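Local coordinates for protein cytokinin riboside 5'-monophosphate phosphoribohydrolase (Streptomyces coelicolor, PDB 5ZI9) that belongs to the SLOG clan of Rossmann-like alpha/beta proteins, with a parallel sheet at its core, and forms an assembly of six copies, at residues B[65-70]-B[149-154]. Numbering follows the deposited sequence.
Sequences FGTLAE and IGLNFR
The hydroxyl OG1 of Thr67 is met by the branched end of Leu151, the two side chains reaching toward each other tip to tip. OG1 stands 3.2 Å from CD1 of Leu151 and 3.5 Å from CD2 of Leu151, so the oxygen faces both methyls of the fork. These are van der Waals contacts of a polar atom with hydrocarbon, not hydrogen bonds. The Thr67 side chain, with chi1 90°, has CG2 beside the backbone N, and it is OG1 that meets the leucine fork, while CG2 adds a looser touch, 4.1 Å from CD2 of Leu151. Leu68, the first residue beyond helical geometry, makes the apolar half of the contact. Its CG is anti to its carbonyl carbon (chi1 -59°); the bond to CB points neither toward the strand nor away from it, and only the end of the side chain, the CD2 methyl, comes near. That methyl lies 4.1 Å from CG2 of Ile149, the two side chains slanting across each other, and 4.2 Å from CD1 of Leu151. Ile149 and Leu151, two residues apart, thus offer neighbouring methyls on one side of the strand to a single leucine branch. The backbones stay well separated, with the CA of Thr67 8.2 Å from the CA of Ile149. Leu133 of strand 130-135 packs against both Leu68 and Leu151, continuing the apolar layer into the sheet. Beyond the end of strand 149-153, Arg154 forms salt bridges with Glu60 of helix 50-67 and with Glu63 of a second subunit. The end of helix 50-67, which precedes the first strand of the parallel sheet, and the residue after it thus meet side chains of strand 149-153, the edge strand bordering this chain's Rossmann-like sheet.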
loop_
_atom_site.group_PDB
_atom_site.type_symbol
_atom_site.label_atom_id
_atom_site.label_comp_id
_atom_site.label_asym_id
_atom_site.label_seq_id
_atom_site.Cartn_x
_atom_site.Cartn_y
_atom_site.Cartn_z
ATOM N N PHE B 65 -0.145 -4.167 14.916
ATOM C CA PHE B 65 -1.188 -5.168 14.858
ATOM C C PHE B 65 -0.642 -6.584 14.807
ATOM O O PHE B 65 -1.304 -7.539 15.199
ATOM C CB PHE B 65 -2.015 -4.949 13.619
ATOM C CG PHE B 65 -2.771 -3.660 13.602
ATOM C CD1 PHE B 65 -2.887 -2.882 14.731
ATOM C CD2 PHE B 65 -3.415 -3.246 12.439
ATOM C CE1 PHE B 65 -3.627 -1.719 14.706
ATOM C CE2 PHE B 65 -4.149 -2.089 12.422
ATOM C CZ PHE B 65 -4.254 -1.334 13.550
ATOM N N GLY B 66 0.547 -6.706 14.250
ATOM C CA GLY B 66 1.207 -7.962 14.096
ATOM C C GLY B 66 1.674 -8.405 15.451
ATOM O O GLY B 66 1.458 -9.566 15.785
ATOM N N THR B 67 2.288 -7.515 16.239
ATOM C CA THR B 67 2.828 -7.971 17.490
ATOM C C THR B 67 1.753 -8.074 18.561
ATOM O O THR B 67 1.968 -8.750 19.531
ATOM C CB THR B 67 4.076 -7.184 18.014
ATOM O OG1 THR B 67 3.674 -6.107 18.833
ATOM C CG2 THR B 67 5.051 -6.696 16.896
ATOM N N LEU B 68 0.607 -7.424 18.392
ATOM C CA LEU B 68 -0.475 -7.511 19.363
ATOM C C LEU B 68 -1.610 -8.405 18.856
ATOM O O LEU B 68 -2.704 -8.356 19.374
ATOM C CB LEU B 68 -0.983 -6.112 19.686
ATOM C CG LEU B 68 0.093 -5.173 20.264
ATOM C CD1 LEU B 68 -0.407 -3.738 20.306
ATOM C CD2 LEU B 68 0.547 -5.581 21.650
ATOM N N ALA B 69 -1.322 -9.279 17.898
ATOM C CA ALA B 69 -2.367 -10.064 17.240
ATOM C C ALA B 69 -3.084 -11.059 18.123
ATOM O O ALA B 69 -4.235 -11.345 17.870
ATOM C CB ALA B 69 -1.819 -10.788 16.028
ATOM N N GLU B 70 -2.401 -11.594 19.129
ATOM C CA GLU B 70 -2.967 -12.639 19.968
ATOM C C GLU B 70 -3.073 -12.152 21.396
ATOM O O GLU B 70 -3.041 -12.923 22.335
ATOM C CB GLU B 70 -2.136 -13.943 19.818
ATOM C CG GLU B 70 -2.851 -15.049 19.017
ATOM C CD GLU B 70 -2.021 -15.618 17.877
ATOM O OE1 GLU B 70 -0.791 -15.773 18.072
ATOM O OE2 GLU B 70 -2.596 -15.894 16.784
ATOM N N ILE B 149 5.398 -8.109 26.789
ATOM C CA ILE B 149 5.215 -7.773 25.380
ATOM C C ILE B 149 5.535 -6.284 25.227
ATOM O O ILE B 149 4.766 -5.428 25.706
ATOM C CB ILE B 149 3.797 -8.106 24.928
ATOM C CG1 ILE B 149 3.571 -9.622 25.052
ATOM C CG2 ILE B 149 3.574 -7.682 23.495
ATOM C CD1 ILE B 149 2.112 -10.028 25.000
ATOM N N GLY B 150 6.674 -5.982 24.594
ATOM C CA GLY B 150 7.171 -4.602 24.448
ATOM C C GLY B 150 7.271 -4.095 23.009
ATOM O O GLY B 150 7.759 -4.810 22.121
ATOM N N LEU B 151 6.804 -2.862 22.778
ATOM C CA LEU B 151 7.120 -2.107 21.559
ATOM C C LEU B 151 7.430 -0.720 21.918
ATOM O O LEU B 151 6.814 -0.188 22.812
ATOM C CB LEU B 151 5.952 -1.973 20.630
ATOM C CG LEU B 151 5.437 -3.220 19.961
ATOM C CD1 LEU B 151 4.147 -3.589 20.706
ATOM C CD2 LEU B 151 5.242 -2.948 18.454
ATOM N N ASN B 152 8.310 -0.111 21.136
ATOM C CA ASN B 152 8.591 1.314 21.188
ATOM C C ASN B 152 8.105 1.945 19.912
ATOM O O ASN B 152 8.704 1.748 18.833
ATOM C CB ASN B 152 10.078 1.514 21.253
ATOM C CG ASN B 152 10.656 1.012 22.528
ATOM O OD1 ASN B 152 10.399 1.596 23.568
ATOM N ND2 ASN B 152 11.423 -0.071 22.458
ATOM N N PHE B 153 7.018 2.689 20.029
ATOM C CA PHE B 153 6.445 3.392 18.882
ATOM C C PHE B 153 7.189 4.669 18.661
ATOM O O PHE B 153 7.645 5.303 19.626
ATOM C CB PHE B 153 4.962 3.756 19.112
ATOM C CG PHE B 153 4.071 2.581 19.104
ATOM C CD1 PHE B 153 3.902 1.829 20.252
ATOM C CD2 PHE B 153 3.424 2.198 17.926
ATOM C CE1 PHE B 153 3.086 0.716 20.243
ATOM C CE2 PHE B 153 2.613 1.077 17.893
ATOM C CZ PHE B 153 2.454 0.324 19.068
ATOM N N ARG B 154 7.263 5.081 17.399
ATOM C CA ARG B 154 7.769 6.411 17.123
ATOM C C ARG B 154 6.727 7.439 16.722
ATOM O O ARG B 154 6.958 8.653 16.879
ATOM C CB ARG B 154 9.018 6.366 16.238
ATOM C CG ARG B 154 8.836 5.820 14.867
ATOM C CD ARG B 154 9.883 4.784 14.518
ATOM N NE ARG B 154 9.170 3.628 13.978
ATOM C CZ ARG B 154 9.616 2.792 13.045
ATOM N NH1 ARG B 154 8.838 1.760 12.682
ATOM N NH2 ARG B 154 10.819 2.955 12.476
#